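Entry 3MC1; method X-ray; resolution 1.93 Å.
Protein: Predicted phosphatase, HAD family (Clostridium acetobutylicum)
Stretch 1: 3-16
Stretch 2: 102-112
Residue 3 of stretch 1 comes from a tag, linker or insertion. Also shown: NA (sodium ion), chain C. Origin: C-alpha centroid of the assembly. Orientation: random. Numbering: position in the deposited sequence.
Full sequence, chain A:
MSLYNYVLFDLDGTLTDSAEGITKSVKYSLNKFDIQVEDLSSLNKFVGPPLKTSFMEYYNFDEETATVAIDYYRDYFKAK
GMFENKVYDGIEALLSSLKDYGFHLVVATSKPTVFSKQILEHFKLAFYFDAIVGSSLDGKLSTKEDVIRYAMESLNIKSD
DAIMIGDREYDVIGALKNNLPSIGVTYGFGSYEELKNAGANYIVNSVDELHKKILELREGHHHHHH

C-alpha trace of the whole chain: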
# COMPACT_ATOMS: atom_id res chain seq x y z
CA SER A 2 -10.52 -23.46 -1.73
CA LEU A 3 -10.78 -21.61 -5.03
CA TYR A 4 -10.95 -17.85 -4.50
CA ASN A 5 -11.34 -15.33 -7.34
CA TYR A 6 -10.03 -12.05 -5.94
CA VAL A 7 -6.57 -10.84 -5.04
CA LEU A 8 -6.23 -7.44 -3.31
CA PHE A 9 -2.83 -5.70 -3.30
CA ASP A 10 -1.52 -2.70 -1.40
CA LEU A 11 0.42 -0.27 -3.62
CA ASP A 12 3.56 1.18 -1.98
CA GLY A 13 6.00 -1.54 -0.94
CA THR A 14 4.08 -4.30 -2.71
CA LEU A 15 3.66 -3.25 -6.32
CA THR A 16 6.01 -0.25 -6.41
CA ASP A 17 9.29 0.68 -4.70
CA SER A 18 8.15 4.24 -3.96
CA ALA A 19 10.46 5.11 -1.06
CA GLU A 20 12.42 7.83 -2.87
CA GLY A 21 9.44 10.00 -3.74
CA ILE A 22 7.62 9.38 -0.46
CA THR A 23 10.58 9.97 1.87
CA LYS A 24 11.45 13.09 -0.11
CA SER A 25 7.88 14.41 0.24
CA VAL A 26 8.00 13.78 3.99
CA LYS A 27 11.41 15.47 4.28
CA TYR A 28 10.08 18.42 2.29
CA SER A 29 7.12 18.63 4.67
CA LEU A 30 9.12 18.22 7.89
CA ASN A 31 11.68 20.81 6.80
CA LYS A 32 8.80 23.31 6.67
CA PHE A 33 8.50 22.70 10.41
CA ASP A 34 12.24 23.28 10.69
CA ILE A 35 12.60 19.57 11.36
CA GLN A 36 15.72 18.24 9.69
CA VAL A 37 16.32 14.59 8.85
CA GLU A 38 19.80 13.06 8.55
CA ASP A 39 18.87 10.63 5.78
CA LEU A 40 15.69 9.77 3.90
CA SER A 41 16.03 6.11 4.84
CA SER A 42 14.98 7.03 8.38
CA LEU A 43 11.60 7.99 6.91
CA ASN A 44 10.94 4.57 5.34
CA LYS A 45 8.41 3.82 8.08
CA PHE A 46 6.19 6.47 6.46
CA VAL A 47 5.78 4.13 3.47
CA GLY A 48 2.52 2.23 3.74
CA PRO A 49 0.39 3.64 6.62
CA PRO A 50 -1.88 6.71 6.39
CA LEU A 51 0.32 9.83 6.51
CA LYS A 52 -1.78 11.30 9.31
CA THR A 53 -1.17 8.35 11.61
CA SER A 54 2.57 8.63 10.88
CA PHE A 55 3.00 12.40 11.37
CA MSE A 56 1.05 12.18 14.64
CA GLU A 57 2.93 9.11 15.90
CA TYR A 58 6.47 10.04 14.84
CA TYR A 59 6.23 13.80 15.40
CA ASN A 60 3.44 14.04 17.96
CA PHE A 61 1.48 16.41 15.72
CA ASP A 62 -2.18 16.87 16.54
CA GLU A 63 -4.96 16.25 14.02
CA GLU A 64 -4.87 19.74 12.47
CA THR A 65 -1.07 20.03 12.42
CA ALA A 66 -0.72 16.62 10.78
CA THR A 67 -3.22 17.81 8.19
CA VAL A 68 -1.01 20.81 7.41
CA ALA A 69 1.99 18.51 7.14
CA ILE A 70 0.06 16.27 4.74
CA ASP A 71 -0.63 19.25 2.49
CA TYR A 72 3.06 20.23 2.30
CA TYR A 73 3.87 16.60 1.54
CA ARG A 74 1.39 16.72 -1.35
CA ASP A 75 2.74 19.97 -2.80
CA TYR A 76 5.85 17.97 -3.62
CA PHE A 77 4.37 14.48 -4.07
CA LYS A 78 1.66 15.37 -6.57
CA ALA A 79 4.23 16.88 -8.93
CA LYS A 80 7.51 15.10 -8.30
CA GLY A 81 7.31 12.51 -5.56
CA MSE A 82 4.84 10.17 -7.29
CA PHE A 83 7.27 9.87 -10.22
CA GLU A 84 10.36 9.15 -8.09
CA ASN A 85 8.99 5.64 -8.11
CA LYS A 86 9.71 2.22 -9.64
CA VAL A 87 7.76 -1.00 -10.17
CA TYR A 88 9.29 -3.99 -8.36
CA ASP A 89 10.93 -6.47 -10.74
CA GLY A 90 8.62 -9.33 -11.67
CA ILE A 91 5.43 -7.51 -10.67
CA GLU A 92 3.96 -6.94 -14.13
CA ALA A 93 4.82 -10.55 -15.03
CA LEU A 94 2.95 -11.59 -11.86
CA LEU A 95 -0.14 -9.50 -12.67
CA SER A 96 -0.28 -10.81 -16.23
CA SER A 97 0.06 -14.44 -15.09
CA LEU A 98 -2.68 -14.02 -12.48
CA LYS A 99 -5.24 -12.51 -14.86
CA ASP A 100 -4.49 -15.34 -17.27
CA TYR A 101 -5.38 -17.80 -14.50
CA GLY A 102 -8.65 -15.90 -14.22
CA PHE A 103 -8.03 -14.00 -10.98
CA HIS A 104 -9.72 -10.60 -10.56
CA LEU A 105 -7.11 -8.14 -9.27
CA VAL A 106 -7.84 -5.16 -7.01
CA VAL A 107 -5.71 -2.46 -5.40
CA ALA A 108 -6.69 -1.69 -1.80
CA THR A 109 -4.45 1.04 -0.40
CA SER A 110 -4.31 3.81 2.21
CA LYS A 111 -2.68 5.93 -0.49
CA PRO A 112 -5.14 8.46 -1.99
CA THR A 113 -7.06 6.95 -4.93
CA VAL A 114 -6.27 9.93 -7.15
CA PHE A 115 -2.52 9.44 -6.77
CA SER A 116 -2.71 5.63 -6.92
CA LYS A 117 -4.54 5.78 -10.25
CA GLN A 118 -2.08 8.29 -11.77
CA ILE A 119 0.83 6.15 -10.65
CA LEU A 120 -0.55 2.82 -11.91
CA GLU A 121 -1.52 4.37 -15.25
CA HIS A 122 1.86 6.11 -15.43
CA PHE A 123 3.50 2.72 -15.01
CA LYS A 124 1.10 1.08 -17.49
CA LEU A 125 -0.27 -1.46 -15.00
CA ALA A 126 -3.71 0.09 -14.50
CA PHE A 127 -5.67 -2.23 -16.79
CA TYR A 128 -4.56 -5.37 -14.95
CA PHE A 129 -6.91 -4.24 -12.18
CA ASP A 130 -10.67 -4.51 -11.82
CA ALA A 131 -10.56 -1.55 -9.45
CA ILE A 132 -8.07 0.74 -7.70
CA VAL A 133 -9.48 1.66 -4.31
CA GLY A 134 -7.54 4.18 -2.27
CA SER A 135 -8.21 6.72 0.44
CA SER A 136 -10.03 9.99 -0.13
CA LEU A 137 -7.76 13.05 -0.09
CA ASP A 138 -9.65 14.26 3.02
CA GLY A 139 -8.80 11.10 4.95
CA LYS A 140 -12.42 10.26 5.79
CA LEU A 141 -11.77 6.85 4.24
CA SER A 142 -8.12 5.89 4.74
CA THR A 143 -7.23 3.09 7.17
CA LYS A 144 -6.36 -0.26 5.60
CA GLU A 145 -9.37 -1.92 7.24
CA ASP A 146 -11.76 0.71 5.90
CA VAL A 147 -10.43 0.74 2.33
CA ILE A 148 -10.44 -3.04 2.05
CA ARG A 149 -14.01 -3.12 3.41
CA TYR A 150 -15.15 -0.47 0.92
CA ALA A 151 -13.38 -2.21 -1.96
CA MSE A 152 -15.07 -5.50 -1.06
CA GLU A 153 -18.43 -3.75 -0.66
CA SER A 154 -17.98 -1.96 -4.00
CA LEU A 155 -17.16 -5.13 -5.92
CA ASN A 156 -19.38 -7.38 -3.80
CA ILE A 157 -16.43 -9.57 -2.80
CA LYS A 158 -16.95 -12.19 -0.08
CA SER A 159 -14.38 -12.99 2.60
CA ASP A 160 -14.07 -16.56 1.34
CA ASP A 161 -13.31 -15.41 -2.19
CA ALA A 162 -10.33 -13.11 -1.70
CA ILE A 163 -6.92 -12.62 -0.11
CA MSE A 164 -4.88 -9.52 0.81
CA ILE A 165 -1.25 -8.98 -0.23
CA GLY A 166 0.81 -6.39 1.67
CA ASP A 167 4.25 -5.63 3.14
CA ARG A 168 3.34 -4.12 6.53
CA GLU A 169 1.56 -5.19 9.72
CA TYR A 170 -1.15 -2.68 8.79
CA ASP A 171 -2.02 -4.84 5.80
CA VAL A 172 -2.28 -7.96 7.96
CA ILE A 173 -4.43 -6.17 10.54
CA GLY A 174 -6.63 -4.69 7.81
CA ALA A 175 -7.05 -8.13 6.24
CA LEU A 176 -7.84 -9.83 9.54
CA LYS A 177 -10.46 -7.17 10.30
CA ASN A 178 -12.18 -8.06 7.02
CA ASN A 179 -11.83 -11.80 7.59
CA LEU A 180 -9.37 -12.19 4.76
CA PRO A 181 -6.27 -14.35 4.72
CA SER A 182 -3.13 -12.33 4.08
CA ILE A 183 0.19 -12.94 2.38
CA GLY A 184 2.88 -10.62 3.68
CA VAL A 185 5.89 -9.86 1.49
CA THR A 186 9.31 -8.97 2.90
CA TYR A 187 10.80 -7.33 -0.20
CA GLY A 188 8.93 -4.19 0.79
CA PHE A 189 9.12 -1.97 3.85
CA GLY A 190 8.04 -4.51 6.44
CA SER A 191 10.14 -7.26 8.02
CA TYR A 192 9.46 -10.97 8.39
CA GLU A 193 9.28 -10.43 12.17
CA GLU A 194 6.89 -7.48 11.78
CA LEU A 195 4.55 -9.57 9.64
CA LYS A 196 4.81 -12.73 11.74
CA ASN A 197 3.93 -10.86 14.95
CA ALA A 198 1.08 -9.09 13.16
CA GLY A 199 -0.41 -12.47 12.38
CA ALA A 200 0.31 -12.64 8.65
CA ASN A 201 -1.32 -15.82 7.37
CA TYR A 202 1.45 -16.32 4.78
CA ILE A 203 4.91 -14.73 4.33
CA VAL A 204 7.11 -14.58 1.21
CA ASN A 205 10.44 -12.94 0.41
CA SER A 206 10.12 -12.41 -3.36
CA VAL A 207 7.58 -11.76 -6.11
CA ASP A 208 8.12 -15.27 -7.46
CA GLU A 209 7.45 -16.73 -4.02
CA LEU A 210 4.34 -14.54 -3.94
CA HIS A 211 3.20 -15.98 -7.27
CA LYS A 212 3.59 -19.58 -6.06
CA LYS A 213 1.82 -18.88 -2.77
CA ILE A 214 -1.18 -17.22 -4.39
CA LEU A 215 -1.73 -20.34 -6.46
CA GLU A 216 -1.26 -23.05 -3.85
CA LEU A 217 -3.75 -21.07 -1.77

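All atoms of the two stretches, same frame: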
# COMPACT_ATOMS: atom_id res chain seq x y z
N LEU A 3 -10.96 -22.54 -3.93
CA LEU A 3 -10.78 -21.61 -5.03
C LEU A 3 -11.36 -20.24 -4.68
O LEU A 3 -12.52 -20.12 -4.30
CB LEU A 3 -11.45 -22.15 -6.30
CG LEU A 3 -12.98 -22.25 -6.35
CD1 LEU A 3 -13.58 -20.92 -6.81
CD2 LEU A 3 -13.38 -23.36 -7.32
N TYR A 4 -10.52 -19.21 -4.77
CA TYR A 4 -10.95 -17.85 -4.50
C TYR A 4 -10.66 -17.08 -5.79
O TYR A 4 -9.72 -17.41 -6.52
CB TYR A 4 -10.22 -17.27 -3.27
CG TYR A 4 -8.72 -17.19 -3.39
CD1 TYR A 4 -8.12 -16.10 -4.02
CD2 TYR A 4 -7.90 -18.21 -2.91
CE1 TYR A 4 -6.74 -16.03 -4.18
CE2 TYR A 4 -6.52 -18.16 -3.07
CZ TYR A 4 -5.94 -17.06 -3.70
OH TYR A 4 -4.58 -16.99 -3.88
N ASN A 5 -11.48 -16.08 -6.10
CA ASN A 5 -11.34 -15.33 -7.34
C ASN A 5 -10.70 -13.95 -7.27
O ASN A 5 -10.33 -13.39 -8.30
CB ASN A 5 -12.71 -15.19 -8.00
CG ASN A 5 -13.30 -16.52 -8.41
OD1 ASN A 5 -12.82 -17.17 -9.34
ND2 ASN A 5 -14.35 -16.95 -7.72
N TYR A 6 -10.58 -13.40 -6.07
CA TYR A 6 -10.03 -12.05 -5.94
C TYR A 6 -8.73 -11.95 -5.18
O TYR A 6 -8.51 -12.65 -4.19
CB TYR A 6 -11.07 -11.15 -5.28
CG TYR A 6 -12.27 -10.85 -6.15
CD1 TYR A 6 -12.31 -9.70 -6.94
CD2 TYR A 6 -13.38 -11.70 -6.15
CE1 TYR A 6 -13.44 -9.39 -7.71
CE2 TYR A 6 -14.50 -11.40 -6.92
CZ TYR A 6 -14.53 -10.25 -7.69
OH TYR A 6 -15.65 -9.95 -8.43
N VAL A 7 -7.86 -11.07 -5.66
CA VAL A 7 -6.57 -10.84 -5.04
C VAL A 7 -6.42 -9.32 -4.87
O VAL A 7 -6.34 -8.58 -5.85
CB VAL A 7 -5.42 -11.36 -5.93
CG1 VAL A 7 -4.10 -11.16 -5.22
CG2 VAL A 7 -5.62 -12.86 -6.28
N LEU A 8 -6.41 -8.87 -3.62
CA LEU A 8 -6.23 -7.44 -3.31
C LEU A 8 -4.75 -7.19 -2.99
O LEU A 8 -4.10 -7.99 -2.32
CB LEU A 8 -7.10 -7.04 -2.11
CG LEU A 8 -8.58 -6.70 -2.39
CD1 LEU A 8 -9.30 -7.92 -2.97
CD2 LEU A 8 -9.25 -6.23 -1.10
N PHE A 9 -4.23 -6.07 -3.49
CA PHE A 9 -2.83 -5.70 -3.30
C PHE A 9 -2.73 -4.29 -2.73
O PHE A 9 -3.53 -3.41 -3.09
CB PHE A 9 -2.09 -5.63 -4.64
CG PHE A 9 -1.92 -6.96 -5.36
CD1 PHE A 9 -0.75 -7.70 -5.21
CD2 PHE A 9 -2.90 -7.41 -6.24
CE1 PHE A 9 -0.56 -8.88 -5.95
CE2 PHE A 9 -2.72 -8.58 -6.98
CZ PHE A 9 -1.55 -9.32 -6.84
N ASP A 10 -1.75 -4.06 -1.87
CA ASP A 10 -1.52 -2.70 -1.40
C ASP A 10 -0.66 -2.16 -2.54
O ASP A 10 -0.26 -2.92 -3.43
CB ASP A 10 -0.75 -2.67 -0.09
CG ASP A 10 -0.54 -1.25 0.42
OD1 ASP A 10 -1.46 -0.41 0.25
OD2 ASP A 10 0.54 -0.97 0.97
N LEU A 11 -0.37 -0.86 -2.54
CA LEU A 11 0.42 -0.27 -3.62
C LEU A 11 1.90 -0.08 -3.26
O LEU A 11 2.76 -0.80 -3.77
CB LEU A 11 -0.19 1.08 -4.03
CG LEU A 11 0.47 1.90 -5.14
CD1 LEU A 11 0.84 1.05 -6.36
CD2 LEU A 11 -0.50 3.00 -5.58
N ASP A 12 2.19 0.89 -2.41
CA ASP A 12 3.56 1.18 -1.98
C ASP A 12 4.15 -0.01 -1.22
O ASP A 12 3.54 -0.52 -0.29
CB ASP A 12 3.59 2.41 -1.06
CG ASP A 12 3.08 3.67 -1.74
OD1 ASP A 12 3.49 3.95 -2.89
OD2 ASP A 12 2.26 4.39 -1.13
N GLY A 13 5.35 -0.43 -1.62
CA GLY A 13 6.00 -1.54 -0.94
C GLY A 13 5.56 -2.94 -1.35
O GLY A 13 6.09 -3.93 -0.86
N THR A 14 4.57 -3.02 -2.24
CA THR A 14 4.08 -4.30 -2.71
C THR A 14 4.17 -4.34 -4.23
O THR A 14 4.71 -5.28 -4.81
CB THR A 14 2.62 -4.54 -2.27
OG1 THR A 14 2.57 -4.65 -0.85
CG2 THR A 14 2.10 -5.83 -2.88
N LEU A 15 3.62 -3.31 -4.87
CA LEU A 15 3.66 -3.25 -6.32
C LEU A 15 4.78 -2.31 -6.79
O LEU A 15 5.46 -2.59 -7.78
CB LEU A 15 2.32 -2.76 -6.87
CG LEU A 15 1.10 -3.67 -6.64
CD1 LEU A 15 -0.15 -2.98 -7.16
CD2 LEU A 15 1.32 -5.01 -7.34
N THR A 16 4.99 -1.23 -6.05
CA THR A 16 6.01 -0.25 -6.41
C THR A 16 6.98 0.08 -5.28
O THR A 16 6.60 0.14 -4.12
CB THR A 16 5.34 1.08 -6.86
OG1 THR A 16 4.52 1.58 -5.79
CG2 THR A 16 4.46 0.87 -8.07
N GLY A 102 -7.26 -16.25 -14.41
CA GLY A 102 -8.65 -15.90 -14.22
C GLY A 102 -8.93 -15.09 -12.97
O GLY A 102 -10.08 -14.74 -12.71
N PHE A 103 -7.89 -14.80 -12.19
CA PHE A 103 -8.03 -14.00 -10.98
C PHE A 103 -8.50 -12.58 -11.30
O PHE A 103 -8.16 -12.03 -12.35
CB PHE A 103 -6.69 -13.90 -10.24
CG PHE A 103 -6.29 -15.13 -9.49
CD1 PHE A 103 -7.01 -15.54 -8.37
CD2 PHE A 103 -5.18 -15.87 -9.88
CE1 PHE A 103 -6.62 -16.66 -7.64
CE2 PHE A 103 -4.77 -17.00 -9.16
CZ PHE A 103 -5.50 -17.40 -8.03
N HIS A 104 -9.29 -11.99 -10.41
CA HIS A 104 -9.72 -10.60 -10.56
C HIS A 104 -8.80 -9.86 -9.60
O HIS A 104 -8.75 -10.21 -8.41
CB HIS A 104 -11.18 -10.42 -10.13
CG HIS A 104 -12.17 -10.97 -11.11
ND1 HIS A 104 -12.37 -12.33 -11.29
CD2 HIS A 104 -13.00 -10.36 -11.98
CE1 HIS A 104 -13.28 -12.52 -12.22
NE2 HIS A 104 -13.68 -11.34 -12.66
N LEU A 105 -8.07 -8.87 -10.10
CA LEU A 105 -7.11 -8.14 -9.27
C LEU A 105 -7.63 -6.78 -8.84
O LEU A 105 -8.23 -6.06 -9.63
CB LEU A 105 -5.78 -7.98 -10.03
CG LEU A 105 -5.24 -9.25 -10.72
CD1 LEU A 105 -3.90 -8.97 -11.42
CD2 LEU A 105 -5.06 -10.35 -9.70
N VAL A 106 -7.38 -6.43 -7.57
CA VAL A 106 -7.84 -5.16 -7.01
C VAL A 106 -6.76 -4.49 -6.18
O VAL A 106 -5.98 -5.16 -5.51
CB VAL A 106 -9.09 -5.39 -6.09
CG1 VAL A 106 -9.58 -4.06 -5.51
CG2 VAL A 106 -10.22 -6.07 -6.87
N VAL A 107 -6.68 -3.16 -6.23
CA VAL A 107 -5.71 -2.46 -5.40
C VAL A 107 -6.52 -1.90 -4.23
O VAL A 107 -7.54 -1.25 -4.42
CB VAL A 107 -5.02 -1.28 -6.13
CG1 VAL A 107 -4.20 -0.46 -5.11
CG2 VAL A 107 -4.09 -1.81 -7.22
N ALA A 108 -6.05 -2.17 -3.02
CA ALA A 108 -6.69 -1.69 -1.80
C ALA A 108 -5.55 -1.02 -1.05
O ALA A 108 -4.70 -1.70 -0.48
CB ALA A 108 -7.27 -2.85 -1.00
N THR A 109 -5.54 0.31 -1.03
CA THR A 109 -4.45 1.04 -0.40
C THR A 109 -4.87 2.26 0.42
O THR A 109 -5.93 2.84 0.19
CB THR A 109 -3.45 1.51 -1.50
OG1 THR A 109 -2.39 2.26 -0.91
CG2 THR A 109 -4.16 2.38 -2.54
N SER A 110 -4.04 2.63 1.40
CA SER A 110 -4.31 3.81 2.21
C SER A 110 -3.86 5.04 1.40
O SER A 110 -4.15 6.18 1.76
CB SER A 110 -3.55 3.77 3.55
OG SER A 110 -4.14 2.86 4.46
N LYS A 111 -3.12 4.81 0.32
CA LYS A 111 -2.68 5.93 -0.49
C LYS A 111 -3.92 6.54 -1.17
O LYS A 111 -4.85 5.82 -1.53
CB LYS A 111 -1.68 5.46 -1.55
CG LYS A 111 -1.08 6.59 -2.37
CD LYS A 111 -0.19 6.04 -3.46
CE LYS A 111 1.09 6.86 -3.58
NZ LYS A 111 1.88 6.80 -2.32
N PRO A 112 -3.96 7.88 -1.33
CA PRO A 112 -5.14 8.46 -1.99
C PRO A 112 -5.39 7.81 -3.35
O PRO A 112 -4.46 7.57 -4.11
CB PRO A 112 -4.77 9.93 -2.10
CG PRO A 112 -3.95 10.16 -0.88
CD PRO A 112 -3.05 8.94 -0.86
NA NA C . 2.54 -1.03 1.65
O HOH W 1 -1.51 1.26 2.21
O HOH W 2 0.33 1.79 -0.52
O HOH W 3 4.57 -0.06 2.39
O HOH W 4 1.41 -1.00 3.55

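The contact is a pairing of two parallel β-strands, residues 6-9 and a second strand beginning at His104, that continues past the strand pairing into a polar cluster beside a sodium ion. Five backbone hydrogen bonds hold the strands in register. His104 N donates to Asn5 O (2.7 Å), and Val7 N in turn donates to His104 O (3.0 Å); Val106 N then reaches Val7 O (2.9 Å), Phe9 N reaches Val106 O (2.8 Å), and Ala108 N closes the ladder on Phe9 O (2.8 Å). Each strand thus offers the amide and carbonyl of alternate residues, as expected of parallel pairing, and the intervening residues add CA-H...O contacts, such as Leu8 CA to Val106 O at 3.2 Å.

Because side chains alternate, the sheet presents two distinct faces. Tyr6, Leu8, His104 and Val106 share one, where Leu8 CG packs 4.0 Å from Val106 CB and the Tyr6 ring lies obliquely to that of His104. Val7, Phe9, Leu105 and Val107 occupy the other; there Leu105 CD2 lies 3.9 Å from Val7 CB and meets the edge of the Phe9 ring, 4.0 Å from CE2. Before the strands, Phe103 extends this apolar packing, its CD1 lying 3.7 Å from Val7 CG2 and its CE1 3.5 Å from Tyr4 CE1.

Toward the C-terminal end of the pairing, charged and hydroxyl groups take over. Asp10 OD2 (2.1 Å) and Asp12 O (2.2 Å) bind the sodium, so one aspartate contributes its carboxylate and the other its backbone. The Asp12 side chain points toward stretch 2, and its OD2 forms a salt bridge with Lys111 NZ at 2.7 Å. Thr109 OG1 accepts a hydrogen bond from Lys111 N (2.9 Å), bracing the turn that carries the lysine. Water 1 links the stretches further, donating to Asp10 OD1 (2.6 Å) and accepting from Ser110 N (3.0 Å).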